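PDB 2IMR: aminodeoxyfutalosine deaminase from Deinococcus radiodurans, which catalyses the zinc-dependent deamination of aminodeoxyfutalosine to futalosine, a step of menaquinone biosynthesis, and deaminates adenosine and several of its derivatives less efficiently. Local coordinates for residues T37-T42 against E406-G411; V149-W154 against D160-R165; H240-P245 against L283-Y288; F370-Y375 against R381-A386. One frame throughout, in Å; residues are numbered along the deposited sequence.

Contact 1: T37-T42 against E406-G411; sequences TPRLLT and ETWQEG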
loop_
_atom_site.group_PDB
_atom_site.type_symbol
_atom_site.label_atom_id
_atom_site.label_comp_id
_atom_site.label_asym_id
_atom_site.label_seq_id
_atom_site.Cartn_x
_atom_site.Cartn_y
_atom_site.Cartn_z
ATOM N N THR A 37 34.839 6.000 -21.518
ATOM C CA THR A 37 33.898 6.884 -22.204
ATOM C C THR A 37 32.584 7.021 -21.443
ATOM O O THR A 37 31.724 6.140 -21.503
ATOM C CB THR A 37 33.588 6.368 -23.621
ATOM O OG1 THR A 37 34.815 6.146 -24.329
ATOM C CG2 THR A 37 32.745 7.380 -24.380
ATOM N N PRO A 38 32.409 8.139 -20.720
ATOM C CA PRO A 38 31.190 8.391 -19.945
ATOM C C PRO A 38 29.953 8.559 -20.821
ATOM O O PRO A 38 30.032 9.071 -21.935
ATOM C CB PRO A 38 31.520 9.678 -19.185
ATOM C CG PRO A 38 33.024 9.644 -19.078
ATOM C CD PRO A 38 33.418 9.179 -20.453
ATOM N N ARG A 39 28.811 8.114 -20.312
ATOM C CA ARG A 39 27.552 8.248 -21.029
ATOM C C ARG A 39 26.620 9.005 -20.096
ATOM O O ARG A 39 26.526 8.678 -18.914
ATOM C CB ARG A 39 26.947 6.876 -21.343
ATOM C CG ARG A 39 27.923 5.895 -21.964
ATOM C CD ARG A 39 27.200 4.787 -22.712
ATOM N NE ARG A 39 26.274 4.029 -21.875
ATOM C CZ ARG A 39 26.632 3.271 -20.845
ATOM N NH1 ARG A 39 27.910 3.161 -20.496
ATOM N NH2 ARG A 39 25.707 2.601 -20.173
ATOM N N LEU A 40 25.948 10.017 -20.629
ATOM C CA LEU A 40 25.020 10.816 -19.844
ATOM C C LEU A 40 23.587 10.428 -20.169
ATOM O O LEU A 40 23.067 10.758 -21.237
ATOM C CB LEU A 40 25.220 12.305 -20.139
ATOM C CG LEU A 40 24.143 13.256 -19.607
ATOM C CD1 LEU A 40 24.018 13.116 -18.095
ATOM C CD2 LEU A 40 24.506 14.685 -19.989
ATOM N N LEU A 41 22.957 9.712 -19.246
ATOM C CA LEU A 41 21.577 9.295 -19.436
ATOM C C LEU A 41 20.693 10.326 -18.760
ATOM O O LEU A 41 20.823 10.563 -17.561
ATOM C CB LEU A 41 21.341 7.924 -18.805
ATOM C CG LEU A 41 22.412 6.855 -19.030
ATOM C CD1 LEU A 41 21.848 5.508 -18.633
ATOM C CD2 LEU A 41 22.859 6.832 -20.479
ATOM N N THR A 42 19.798 10.944 -19.523
ATOM C CA THR A 42 18.910 11.950 -18.954
ATOM C C THR A 42 17.482 11.437 -18.794
ATOM O O THR A 42 17.015 10.598 -19.566
ATOM C CB THR A 42 18.883 13.224 -19.814
ATOM O OG1 THR A 42 18.337 12.926 -21.103
ATOM C CG2 THR A 42 20.291 13.776 -19.983
ATOM N N GLU A 406 28.469 2.646 -7.512
ATOM C CA GLU A 406 27.465 1.592 -7.594
ATOM C C GLU A 406 27.362 1.052 -9.015
ATOM O O GLU A 406 27.557 1.787 -9.983
ATOM C CB GLU A 406 26.093 2.124 -7.167
ATOM C CG GLU A 406 26.012 2.631 -5.733
ATOM C CD GLU A 406 26.423 1.583 -4.717
ATOM O OE1 GLU A 406 26.012 0.412 -4.868
ATOM O OE2 GLU A 406 27.151 1.930 -3.763
ATOM N N THR A 407 27.053 -0.236 -9.135
ATOM C CA THR A 407 26.903 -0.865 -10.443
ATOM C C THR A 407 25.631 -0.322 -11.088
ATOM O O THR A 407 24.564 -0.345 -10.469
ATOM C CB THR A 407 26.756 -2.403 -10.321
ATOM O OG1 THR A 407 27.909 -2.953 -9.668
ATOM C CG2 THR A 407 26.611 -3.035 -11.695
ATOM N N TRP A 408 25.740 0.183 -12.314
ATOM C CA TRP A 408 24.567 0.697 -13.015
ATOM C C TRP A 408 23.710 -0.496 -13.424
ATOM O O TRP A 408 24.189 -1.403 -14.103
ATOM C CB TRP A 408 24.974 1.487 -14.264
ATOM C CG TRP A 408 23.809 1.797 -15.175
ATOM C CD1 TRP A 408 23.594 1.299 -16.431
ATOM C CD2 TRP A 408 22.687 2.642 -14.883
ATOM N NE1 TRP A 408 22.410 1.785 -16.938
ATOM C CE2 TRP A 408 21.834 2.611 -16.009
ATOM C CE3 TRP A 408 22.320 3.424 -13.780
ATOM C CZ2 TRP A 408 20.634 3.329 -16.064
ATOM C CZ3 TRP A 408 21.127 4.140 -13.834
ATOM C CH2 TRP A 408 20.299 4.086 -14.969
ATOM N N GLN A 409 22.449 -0.495 -13.007
ATOM C CA GLN A 409 21.543 -1.590 -13.336
ATOM C C GLN A 409 20.412 -1.140 -14.248
ATOM O O GLN A 409 19.839 -0.067 -14.065
ATOM C CB GLN A 409 20.951 -2.195 -12.060
ATOM C CG GLN A 409 21.972 -2.850 -11.144
ATOM C CD GLN A 409 21.328 -3.550 -9.963
ATOM O OE1 GLN A 409 22.010 -4.173 -9.147
ATOM N NE2 GLN A 409 20.004 -3.452 -9.865
ATOM N N GLU A 410 20.093 -1.969 -15.235
ATOM C CA GLU A 410 19.026 -1.651 -16.169
ATOM C C GLU A 410 17.711 -1.511 -15.407
ATOM O O GLU A 410 16.780 -0.859 -15.868
ATOM C CB GLU A 410 18.907 -2.749 -17.228
ATOM C CG GLU A 410 18.015 -2.365 -18.393
ATOM C CD GLU A 410 18.110 -3.338 -19.552
ATOM O OE1 GLU A 410 17.161 -4.128 -19.753
ATOM O OE2 GLU A 410 19.140 -3.307 -20.259
ATOM N N GLY A 411 17.648 -2.127 -14.230
ATOM C CA GLY A 411 16.446 -2.050 -13.417
ATOM C C GLY A 411 16.128 -0.642 -12.940
ATOM O O GLY A 411 15.003 -0.367 -12.513
#

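Contact 2: V149-W154 against D160-R165; sequences VGDIVW and DALLAR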
loop_
_atom_site.group_PDB
_atom_site.type_symbol
_atom_site.label_atom_id
_atom_site.label_comp_id
_atom_site.label_asym_id
_atom_site.label_seq_id
_atom_site.Cartn_x
_atom_site.Cartn_y
_atom_site.Cartn_z
ATOM N N VAL A 149 7.403 -5.405 -1.069
ATOM C CA VAL A 149 5.958 -5.544 -1.184
ATOM C C VAL A 149 5.287 -5.551 0.186
ATOM O O VAL A 149 5.863 -6.012 1.173
ATOM C CB VAL A 149 5.562 -6.849 -1.923
ATOM C CG1 VAL A 149 6.041 -8.066 -1.144
ATOM C CG2 VAL A 149 4.045 -6.907 -2.107
ATOM N N GLY A 150 4.075 -5.002 0.222
ATOM C CA GLY A 150 3.266 -4.973 1.426
ATOM C C GLY A 150 2.072 -5.818 1.023
ATOM O O GLY A 150 1.138 -5.324 0.394
ATOM N N ASP A 151 2.109 -7.101 1.362
ATOM C CA ASP A 151 1.040 -8.009 0.970
ATOM C C ASP A 151 0.085 -8.411 2.076
ATOM O O ASP A 151 0.501 -8.791 3.169
ATOM C CB ASP A 151 1.638 -9.280 0.350
ATOM C CG ASP A 151 0.575 -10.253 -0.118
ATOM O OD1 ASP A 151 -0.323 -9.815 -0.856
ATOM O OD2 ASP A 151 0.636 -11.454 0.239
ATOM N N ILE A 152 -1.205 -8.319 1.777
ATOM C CA ILE A 152 -2.234 -8.706 2.721
ATOM C C ILE A 152 -2.516 -10.176 2.424
ATOM O O ILE A 152 -2.823 -10.535 1.285
ATOM C CB ILE A 152 -3.521 -7.888 2.522
ATOM C CG1 ILE A 152 -3.210 -6.388 2.615
ATOM C CG2 ILE A 152 -4.562 -8.295 3.571
ATOM C CD1 ILE A 152 -2.470 -5.980 3.884
ATOM N N VAL A 153 -2.405 -11.016 3.449
ATOM C CA VAL A 153 -2.614 -12.454 3.308
ATOM C C VAL A 153 -3.883 -12.928 4.001
ATOM O O VAL A 153 -4.157 -12.547 5.142
ATOM C CB VAL A 153 -1.428 -13.250 3.919
ATOM C CG1 VAL A 153 -1.657 -14.743 3.743
ATOM C CG2 VAL A 153 -0.123 -12.832 3.273
ATOM N N TRP A 154 -4.645 -13.774 3.316
ATOM C CA TRP A 154 -5.873 -14.316 3.878
ATOM C C TRP A 154 -5.709 -15.761 4.343
ATOM O O TRP A 154 -5.848 -16.063 5.530
ATOM C CB TRP A 154 -7.015 -14.253 2.860
ATOM C CG TRP A 154 -8.274 -14.917 3.365
ATOM C CD1 TRP A 154 -8.607 -16.242 3.266
ATOM C CD2 TRP A 154 -9.324 -14.296 4.116
ATOM N NE1 TRP A 154 -9.801 -16.481 3.914
ATOM C CE2 TRP A 154 -10.261 -15.303 4.444
ATOM C CE3 TRP A 154 -9.562 -12.984 4.546
ATOM C CZ2 TRP A 154 -11.420 -15.038 5.183
ATOM C CZ3 TRP A 154 -10.715 -12.719 5.281
ATOM C CH2 TRP A 154 -11.629 -13.743 5.591
ATOM N N ASP A 160 2.161 -19.535 4.853
ATOM C CA ASP A 160 3.211 -20.544 4.978
ATOM C C ASP A 160 4.116 -20.521 3.745
ATOM O O ASP A 160 5.342 -20.525 3.857
ATOM C CB ASP A 160 2.622 -21.955 5.122
ATOM C CG ASP A 160 1.918 -22.175 6.455
ATOM O OD1 ASP A 160 2.310 -21.543 7.457
ATOM O OD2 ASP A 160 0.984 -23.001 6.499
ATOM N N ALA A 161 3.499 -20.491 2.569
ATOM C CA ALA A 161 4.241 -20.488 1.313
ATOM C C ALA A 161 5.036 -19.210 1.056
ATOM O O ALA A 161 6.217 -19.267 0.711
ATOM C CB ALA A 161 3.287 -20.738 0.151
ATOM N N LEU A 162 4.395 -18.056 1.214
ATOM C CA LEU A 162 5.073 -16.786 0.956
ATOM C C LEU A 162 6.194 -16.491 1.940
ATOM O O LEU A 162 7.234 -15.935 1.576
ATOM C CB LEU A 162 4.059 -15.641 0.961
ATOM C CG LEU A 162 2.947 -15.768 -0.089
ATOM C CD1 LEU A 162 2.043 -14.545 -0.032
ATOM C CD2 LEU A 162 3.563 -15.904 -1.477
ATOM N N LEU A 163 5.983 -16.872 3.191
ATOM C CA LEU A 163 6.979 -16.640 4.218
ATOM C C LEU A 163 8.281 -17.360 3.850
ATOM O O LEU A 163 9.364 -16.948 4.259
ATOM C CB LEU A 163 6.429 -17.135 5.559
ATOM C CG LEU A 163 6.810 -16.403 6.847
ATOM C CD1 LEU A 163 6.771 -14.888 6.655
ATOM C CD2 LEU A 163 5.839 -16.840 7.945
ATOM N N ALA A 164 8.170 -18.414 3.047
ATOM C CA ALA A 164 9.335 -19.198 2.630
ATOM C C ALA A 164 9.966 -18.733 1.313
ATOM O O ALA A 164 10.949 -19.318 0.850
ATOM C CB ALA A 164 8.954 -20.671 2.529
ATOM N N ARG A 165 9.406 -17.690 0.709
ATOM C CA ARG A 165 9.938 -17.164 -0.547
ATOM C C ARG A 165 11.197 -16.343 -0.286
ATOM O O ARG A 165 11.132 -15.228 0.230
ATOM C CB ARG A 165 8.893 -16.290 -1.246
ATOM C CG ARG A 165 7.681 -17.048 -1.787
ATOM C CD ARG A 165 7.980 -17.777 -3.091
ATOM N NE ARG A 165 8.392 -16.853 -4.146
ATOM C CZ ARG A 165 7.840 -16.799 -5.353
ATOM N NH1 ARG A 165 6.845 -17.618 -5.670
ATOM N NH2 ARG A 165 8.285 -15.924 -6.248
#

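Contact 3: H240-P245 against L283-Y288; sequences HVAEHP and LTPVRY. With ZN (zinc ion), chain B.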
loop_
_atom_site.group_PDB
_atom_site.type_symbol
_atom_site.label_atom_id
_atom_site.label_comp_id
_atom_site.label_asym_id
_atom_site.label_seq_id
_atom_site.Cartn_x
_atom_site.Cartn_y
_atom_site.Cartn_z
ATOM N N HIS A 240 -7.505 -0.940 6.106
ATOM C CA HIS A 240 -8.153 -0.264 4.977
ATOM C C HIS A 240 -9.120 0.720 5.612
ATOM O O HIS A 240 -9.998 0.309 6.365
ATOM C CB HIS A 240 -8.973 -1.230 4.121
ATOM C CG HIS A 240 -8.183 -2.356 3.536
ATOM N ND1 HIS A 240 -8.036 -3.570 4.171
ATOM C CD2 HIS A 240 -7.532 -2.470 2.353
ATOM C CE1 HIS A 240 -7.333 -4.385 3.404
ATOM N NE2 HIS A 240 -7.016 -3.741 2.295
ATOM N N VAL A 241 -8.991 2.007 5.302
ATOM C CA VAL A 241 -9.875 2.990 5.920
ATOM C C VAL A 241 -10.453 4.017 4.955
ATOM O O VAL A 241 -9.733 4.570 4.121
ATOM C CB VAL A 241 -9.136 3.747 7.050
ATOM C CG1 VAL A 241 -10.080 4.734 7.736
ATOM C CG2 VAL A 241 -8.582 2.749 8.058
ATOM N N ALA A 242 -11.758 4.254 5.082
ATOM C CA ALA A 242 -12.478 5.233 4.264
ATOM C C ALA A 242 -12.267 5.080 2.756
ATOM O O ALA A 242 -12.120 6.072 2.029
ATOM C CB ALA A 242 -12.097 6.652 4.704
ATOM N N GLU A 243 -12.286 3.838 2.285
ATOM C CA GLU A 243 -12.082 3.568 0.867
ATOM C C GLU A 243 -13.192 4.112 -0.025
ATOM O O GLU A 243 -12.911 4.828 -0.982
ATOM C CB GLU A 243 -11.922 2.062 0.626
ATOM C CG GLU A 243 -11.730 1.708 -0.851
ATOM C CD GLU A 243 -11.505 0.234 -1.083
ATOM O OE1 GLU A 243 -11.895 -0.572 -0.211
ATOM O OE2 GLU A 243 -10.955 -0.126 -2.147
ATOM N N HIS A 244 -14.445 3.785 0.295
ATOM C CA HIS A 244 -15.594 4.227 -0.498
ATOM C C HIS A 244 -16.388 5.298 0.261
ATOM O O HIS A 244 -16.454 5.274 1.487
ATOM C CB HIS A 244 -16.481 3.010 -0.807
ATOM C CG HIS A 244 -17.468 3.230 -1.911
ATOM N ND1 HIS A 244 -18.727 3.745 -1.696
ATOM C CD2 HIS A 244 -17.374 3.012 -3.245
ATOM C CE1 HIS A 244 -19.367 3.833 -2.849
ATOM N NE2 HIS A 244 -18.568 3.395 -3.804
ATOM N N PRO A 245 -16.986 6.264 -0.458
ATOM C CA PRO A 245 -17.750 7.305 0.236
ATOM C C PRO A 245 -18.874 6.792 1.133
ATOM O O PRO A 245 -19.206 7.426 2.137
ATOM C CB PRO A 245 -18.263 8.190 -0.907
ATOM C CG PRO A 245 -18.296 7.266 -2.087
ATOM C CD PRO A 245 -17.022 6.471 -1.917
ATOM N N LEU A 283 -18.972 12.106 13.367
ATOM C CA LEU A 283 -18.116 10.926 13.389
ATOM C C LEU A 283 -17.619 10.538 11.999
ATOM O O LEU A 283 -18.279 10.789 10.989
ATOM C CB LEU A 283 -18.866 9.738 14.002
ATOM C CG LEU A 283 -18.062 8.454 14.240
ATOM C CD1 LEU A 283 -16.998 8.692 15.311
ATOM C CD2 LEU A 283 -19.001 7.334 14.665
ATOM N N THR A 284 -16.433 9.946 11.963
ATOM C CA THR A 284 -15.843 9.464 10.719
ATOM C C THR A 284 -15.047 8.228 11.108
ATOM O O THR A 284 -14.657 8.066 12.269
ATOM C CB THR A 284 -14.845 10.455 10.087
ATOM O OG1 THR A 284 -13.628 10.433 10.837
ATOM C CG2 THR A 284 -15.419 11.867 10.059
ATOM N N PRO A 285 -14.788 7.336 10.146
ATOM C CA PRO A 285 -14.017 6.149 10.518
ATOM C C PRO A 285 -12.652 6.507 11.111
ATOM O O PRO A 285 -12.141 5.798 11.976
ATOM C CB PRO A 285 -13.912 5.373 9.199
ATOM C CG PRO A 285 -14.060 6.450 8.143
ATOM C CD PRO A 285 -15.148 7.319 8.720
ATOM N N VAL A 286 -12.060 7.604 10.649
ATOM C CA VAL A 286 -10.757 8.008 11.167
ATOM C C VAL A 286 -10.870 8.504 12.607
ATOM O O VAL A 286 -10.059 8.137 13.464
ATOM C CB VAL A 286 -10.126 9.104 10.283
ATOM C CG1 VAL A 286 -8.764 9.501 10.837
ATOM C CG2 VAL A 286 -9.980 8.582 8.845
ATOM N N ARG A 287 -11.868 9.335 12.880
ATOM C CA ARG A 287 -12.055 9.842 14.236
ATOM C C ARG A 287 -12.342 8.655 15.151
ATOM O O ARG A 287 -11.851 8.588 16.274
ATOM C CB ARG A 287 -13.210 10.837 14.294
ATOM C CG ARG A 287 -13.356 11.487 15.656
ATOM C CD ARG A 287 -14.595 12.357 15.754
ATOM N NE ARG A 287 -14.877 12.663 17.153
ATOM C CZ ARG A 287 -16.093 12.844 17.654
ATOM N NH1 ARG A 287 -17.160 12.758 16.871
ATOM N NH2 ARG A 287 -16.243 13.087 18.951
ATOM N N TYR A 288 -13.141 7.717 14.657
ATOM C CA TYR A 288 -13.462 6.512 15.410
ATOM C C TYR A 288 -12.185 5.801 15.865
ATOM O O TYR A 288 -12.014 5.509 17.047
ATOM C CB TYR A 288 -14.300 5.567 14.545
ATOM C CG TYR A 288 -14.280 4.126 15.002
ATOM C CD1 TYR A 288 -14.751 3.767 16.264
ATOM C CD2 TYR A 288 -13.783 3.119 14.166
ATOM C CE1 TYR A 288 -14.727 2.440 16.690
ATOM C CE2 TYR A 288 -13.753 1.792 14.578
ATOM C CZ TYR A 288 -14.226 1.459 15.842
ATOM O OH TYR A 288 -14.199 0.149 16.258
HETATM ZN ZN ZN B . -6.442 -4.187 0.346
HETATM O O HOH W 1 -7.346 -3.123 -0.777
#

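Contact 4: F370-Y375 against R381-A386; sequences FARQLY and RVLVRA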
loop_
_atom_site.group_PDB
_atom_site.type_symbol
_atom_site.label_atom_id
_atom_site.label_comp_id
_atom_site.label_asym_id
_atom_site.label_seq_id
_atom_site.Cartn_x
_atom_site.Cartn_y
_atom_site.Cartn_z
ATOM N N PHE A 370 -0.381 6.964 -13.540
ATOM C CA PHE A 370 -1.778 7.293 -13.270
ATOM C C PHE A 370 -1.885 8.469 -12.298
ATOM O O PHE A 370 -2.719 9.355 -12.474
ATOM C CB PHE A 370 -2.501 6.082 -12.668
ATOM C CG PHE A 370 -3.997 6.173 -12.746
ATOM C CD1 PHE A 370 -4.661 5.908 -13.941
ATOM C CD2 PHE A 370 -4.745 6.544 -11.635
ATOM C CE1 PHE A 370 -6.049 6.011 -14.028
ATOM C CE2 PHE A 370 -6.129 6.651 -11.710
ATOM C CZ PHE A 370 -6.785 6.384 -12.910
ATOM N N ALA A 371 -1.042 8.461 -11.267
ATOM C CA ALA A 371 -1.053 9.516 -10.263
ATOM C C ALA A 371 -0.651 10.863 -10.865
ATOM O O ALA A 371 -1.146 11.911 -10.448
ATOM C CB ALA A 371 -0.116 9.148 -9.116
ATOM N N ARG A 372 0.251 10.839 -11.842
ATOM C CA ARG A 372 0.678 12.076 -12.486
ATOM C C ARG A 372 -0.540 12.737 -13.123
ATOM O O ARG A 372 -0.696 13.958 -13.092
ATOM C CB ARG A 372 1.735 11.780 -13.556
ATOM C CG ARG A 372 2.148 12.996 -14.367
ATOM C CD ARG A 372 2.925 14.006 -13.528
ATOM N NE ARG A 372 3.221 15.215 -14.295
ATOM C CZ ARG A 372 2.317 16.132 -14.622
ATOM N NH1 ARG A 372 1.054 15.986 -14.241
ATOM N NH2 ARG A 372 2.671 17.187 -15.347
ATOM N N GLN A 373 -1.413 11.916 -13.692
ATOM C CA GLN A 373 -2.613 12.413 -14.342
ATOM C C GLN A 373 -3.641 12.913 -13.326
ATOM O O GLN A 373 -4.335 13.902 -13.566
ATOM C CB GLN A 373 -3.198 11.308 -15.215
ATOM C CG GLN A 373 -2.152 10.710 -16.140
ATOM C CD GLN A 373 -2.641 9.495 -16.890
ATOM O OE1 GLN A 373 -3.680 8.917 -16.560
ATOM N NE2 GLN A 373 -1.881 9.088 -17.905
ATOM N N LEU A 374 -3.734 12.231 -12.187
ATOM C CA LEU A 374 -4.677 12.629 -11.141
ATOM C C LEU A 374 -4.305 13.947 -10.474
ATOM O O LEU A 374 -5.177 14.736 -10.109
ATOM C CB LEU A 374 -4.747 11.567 -10.038
ATOM C CG LEU A 374 -5.332 10.190 -10.331
ATOM C CD1 LEU A 374 -5.159 9.306 -9.085
ATOM C CD2 LEU A 374 -6.802 10.317 -10.696
ATOM N N TYR A 375 -3.010 14.178 -10.297
ATOM C CA TYR A 375 -2.554 15.377 -9.609
ATOM C C TYR A 375 -1.660 16.277 -10.456
ATOM O O TYR A 375 -0.445 16.340 -10.250
ATOM C CB TYR A 375 -1.831 14.961 -8.328
ATOM C CG TYR A 375 -2.563 13.864 -7.574
ATOM C CD1 TYR A 375 -2.079 12.555 -7.559
ATOM C CD2 TYR A 375 -3.757 14.132 -6.910
ATOM C CE1 TYR A 375 -2.773 11.539 -6.901
ATOM C CE2 TYR A 375 -4.456 13.127 -6.248
ATOM C CZ TYR A 375 -3.961 11.836 -6.250
ATOM O OH TYR A 375 -4.666 10.841 -5.613
ATOM N N ARG A 381 8.209 14.716 -8.631
ATOM C CA ARG A 381 9.261 14.194 -7.770
ATOM C C ARG A 381 8.657 13.548 -6.525
ATOM O O ARG A 381 9.198 12.582 -5.986
ATOM C CB ARG A 381 10.225 15.321 -7.380
ATOM C CG ARG A 381 11.094 15.792 -8.545
ATOM C CD ARG A 381 11.954 17.003 -8.204
ATOM N NE ARG A 381 11.193 18.246 -8.269
ATOM C CZ ARG A 381 11.742 19.456 -8.340
ATOM N NH1 ARG A 381 13.063 19.592 -8.355
ATOM N NH2 ARG A 381 10.968 20.531 -8.403
ATOM N N VAL A 382 7.531 14.087 -6.076
ATOM C CA VAL A 382 6.846 13.561 -4.902
ATOM C C VAL A 382 6.312 12.156 -5.183
ATOM O O VAL A 382 6.341 11.284 -4.313
ATOM C CB VAL A 382 5.671 14.485 -4.500
ATOM C CG1 VAL A 382 4.815 13.822 -3.433
ATOM C CG2 VAL A 382 6.213 15.814 -3.997
ATOM N N LEU A 383 5.830 11.943 -6.403
ATOM C CA LEU A 383 5.277 10.650 -6.796
ATOM C C LEU A 383 6.339 9.564 -6.809
ATOM O O LEU A 383 6.137 8.476 -6.270
ATOM C CB LEU A 383 4.626 10.756 -8.179
ATOM C CG LEU A 383 3.537 11.819 -8.332
ATOM C CD1 LEU A 383 3.048 11.859 -9.771
ATOM C CD2 LEU A 383 2.383 11.507 -7.384
ATOM N N VAL A 384 7.480 9.861 -7.424
ATOM C CA VAL A 384 8.559 8.889 -7.501
ATOM C C VAL A 384 9.141 8.579 -6.127
ATOM O O VAL A 384 9.364 7.417 -5.791
ATOM C CB VAL A 384 9.660 9.378 -8.465
ATOM C CG1 VAL A 384 10.831 8.412 -8.475
ATOM C CG2 VAL A 384 9.076 9.505 -9.862
ATOM N N ARG A 385 9.373 9.611 -5.320
ATOM C CA ARG A 385 9.908 9.386 -3.984
ATOM C C ARG A 385 8.952 8.496 -3.192
ATOM O O ARG A 385 9.376 7.602 -2.463
ATOM C CB ARG A 385 10.097 10.715 -3.247
ATOM C CG ARG A 385 10.474 10.525 -1.791
ATOM C CD ARG A 385 10.226 11.775 -0.966
ATOM N NE ARG A 385 10.052 11.430 0.442
ATOM C CZ ARG A 385 10.967 10.807 1.177
ATOM N NH1 ARG A 385 12.131 10.465 0.639
ATOM N NH2 ARG A 385 10.712 10.506 2.445
ATOM N N ALA A 386 7.656 8.744 -3.336
ATOM C CA ALA A 386 6.655 7.951 -2.632
ATOM C C ALA A 386 6.713 6.490 -3.069
ATOM O O ALA A 386 6.695 5.581 -2.238
ATOM C CB ALA A 386 5.260 8.516 -2.896
#

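Contact 1: T37-T42 against E406-G411
Leu41 meets the indole of Trp408 through one methyl group: CD1 lies 3.6 Å from CZ2 of Trp408. The same methyl is 3.9 Å from CE2 and 4.1 Å from NE1 of Trp408, so it sits beside the CZ2-CE2-NE1 side of the indole and approaches its plane obliquely. The two side chains extend toward each other from opposite directions, which explains how a backbone separation of 11.1 Å between the CA atoms of Leu41 and Trp408 can be bridged. In Trp408, CG is anti to the backbone N (chi1 168°), and this carries the indole across to the strand. Arg39, two residues before Leu41, reaches the five-membered ring more loosely, NH2 of Arg39 standing 4.5 Å from CD1 of Trp408. Its guanidinium is held from elsewhere, NH1 being hydrogen-bonded to the carbonyl O of Gly63. Further out, Val61 of strand 57-62 also touches Trp408, and Leu41 is paired through its backbone with Val59 of that strand. The tryptophan thus packs against strands 38-43 and 57-62 of the small mixed sheet, where residues near both chain ends meet, consistent with the composite beta domain that accompanies the barrel in many amidohydrolases.

Contact 2: V149-W154 against D160-R165
Leu162 and Asp151 cross at about a right angle, and one methyl of the leucine carries the whole encounter. Its CD1 lies 3.4 Å from OD2 of Asp151 and 4.3 Å from CG2 of Val153, so the helix presents a single branch to two residues of strand 149-153. Asp151 and Val153 are alternate strand positions, and both direct their CB toward the helix. The CA atoms of Val153 and Leu162 are 9.1 Å apart, a gap bridged by the leucine and valine side chains together. With chi2 of Leu162 extended at -177°, CD1 is carried away from the helix backbone as far as the carboxylate of Asp151.

The two carboxylate oxygens of Asp151 have different surroundings: OD1 accepts a hydrogen bond from the backbone N of Leu102, whereas OD2 is the oxygen beside the leucine methyl. The bond at OD1 gives the carboxylate a polar anchor next to strand 100-101, whose His101 is a zinc ligand; the side chains of Asp151 and His101 are about 5 Å apart.

The segments belong to a beta-alpha-beta unit, strand 149-153, helix 156-163 and strand 170-176, within the TIM-barrel fold of the amidohydrolase family. Chemically, the interface is mixed: the Val153 contact is apolar, while OD2 of Asp151 meets a hydrocarbon group that offers it no hydrogen bond. The strongest polar partner of this buried carboxylate is N of Leu102, at OD1, and the helix contributes van der Waals packing.

Contact 3: H240-P245 against L283-Y288
Val241 has CG1 anti to its own backbone nitrogen (chi1 -178°), which turns that methyl toward Val286 and Pro285, while CG2 of Val286, anti to its own carbonyl carbon, meets CG1 of Val241 at 4.0 Å. The two valines cross at about a right angle. CG1 of Val241 also lies 4.2 Å from CB of Pro285, and CG of the same proline ring touches CB of Ala242 at 4.0 Å. Two consecutive residues thus share the first turn of helix 285-292. Thr284 forms its N-cap: its OG1 accepts a nearly straight bond from N of Arg287, 2.9 Å long with an N-H...acceptor angle of 171°.

This packing adjoins the metal centre. His240, immediately before Val241, binds the zinc ion through NE2 at 2.1 Å, and its ND1 bonds to the carbonyl O of His213; His99 and His101 are further ligands. Glu243, probably the catalytic proton donor as in related enzymes, follows Ala242. Strand 238-241 has strand 300-303 as its parallel neighbour, and Leu301 of that strand touches Val241. Helix 245-253 borders Pro285 through Glu247 and Phe251, while helix 309-318 borders Val286 through Asp311 and Val315, so the start of helix 285-292 lies among these two helices and the strand end.

Contact 4: F370-Y375 against R381-A386
Leu383 overlaps the backbone of helix 365-374 with its CD1, which lies 3.6 Å from CA of Arg372 and equally 3.6 Å from N of that residue. The other branch turns to the neighbouring position, CD2 approaching CB of Ala371 at 3.8 Å. The fork of the leucine thus straddles two successive residues. Its CG is anti to the carbonyl carbon (chi1 -56°), and chi2 of 177° extends the chain toward the opposing helix. The small side chain of Ala371 is consistent with the close approach of the backbones, whose CA atoms at Ala371 and Leu383 are 7.3 Å apart.

The segments belong to two consecutive helices joined by a short loop: helix 365-374 ends just before Tyr375, the first residue to leave helical backbone angles, and helix 380-395 begins five residues later. Both lie in the amidohydrolase (TIM-barrel) part of the chain, away from the active site. Arg372 takes part through its main chain and CB, the latter 4.0 Å from CD1 of Leu383. Trp339 of helix 339-344 also touches Leu383, while the hydroxyl of Tyr375 is hydrogen-bonded to the carbonyl O of Phe337.

In the fold
Contact 1 joins residues near the two ends of the chain, and the other three are nested inside the loop it closes, following one another in the order 2, 3, 4. Contacts 2, 3 and 4 all fall within the amidohydrolase (TIM-barrel) part, whereas contact 1 belongs to the small mixed sheet, its centre about 45 Å from that of contact 3. Contacts 2 and 3 involve different parallel strands of the barrel, 149-153 and 238-241, yet their nearest atoms are about 5 Å apart; both pack helices behind strands beside the zinc site. Contact 4 packs two consecutive helices, its centre about 24 Å from those of contacts 1 and 3. Contact 1 brings the chain ends together in the beta domain, away from the site.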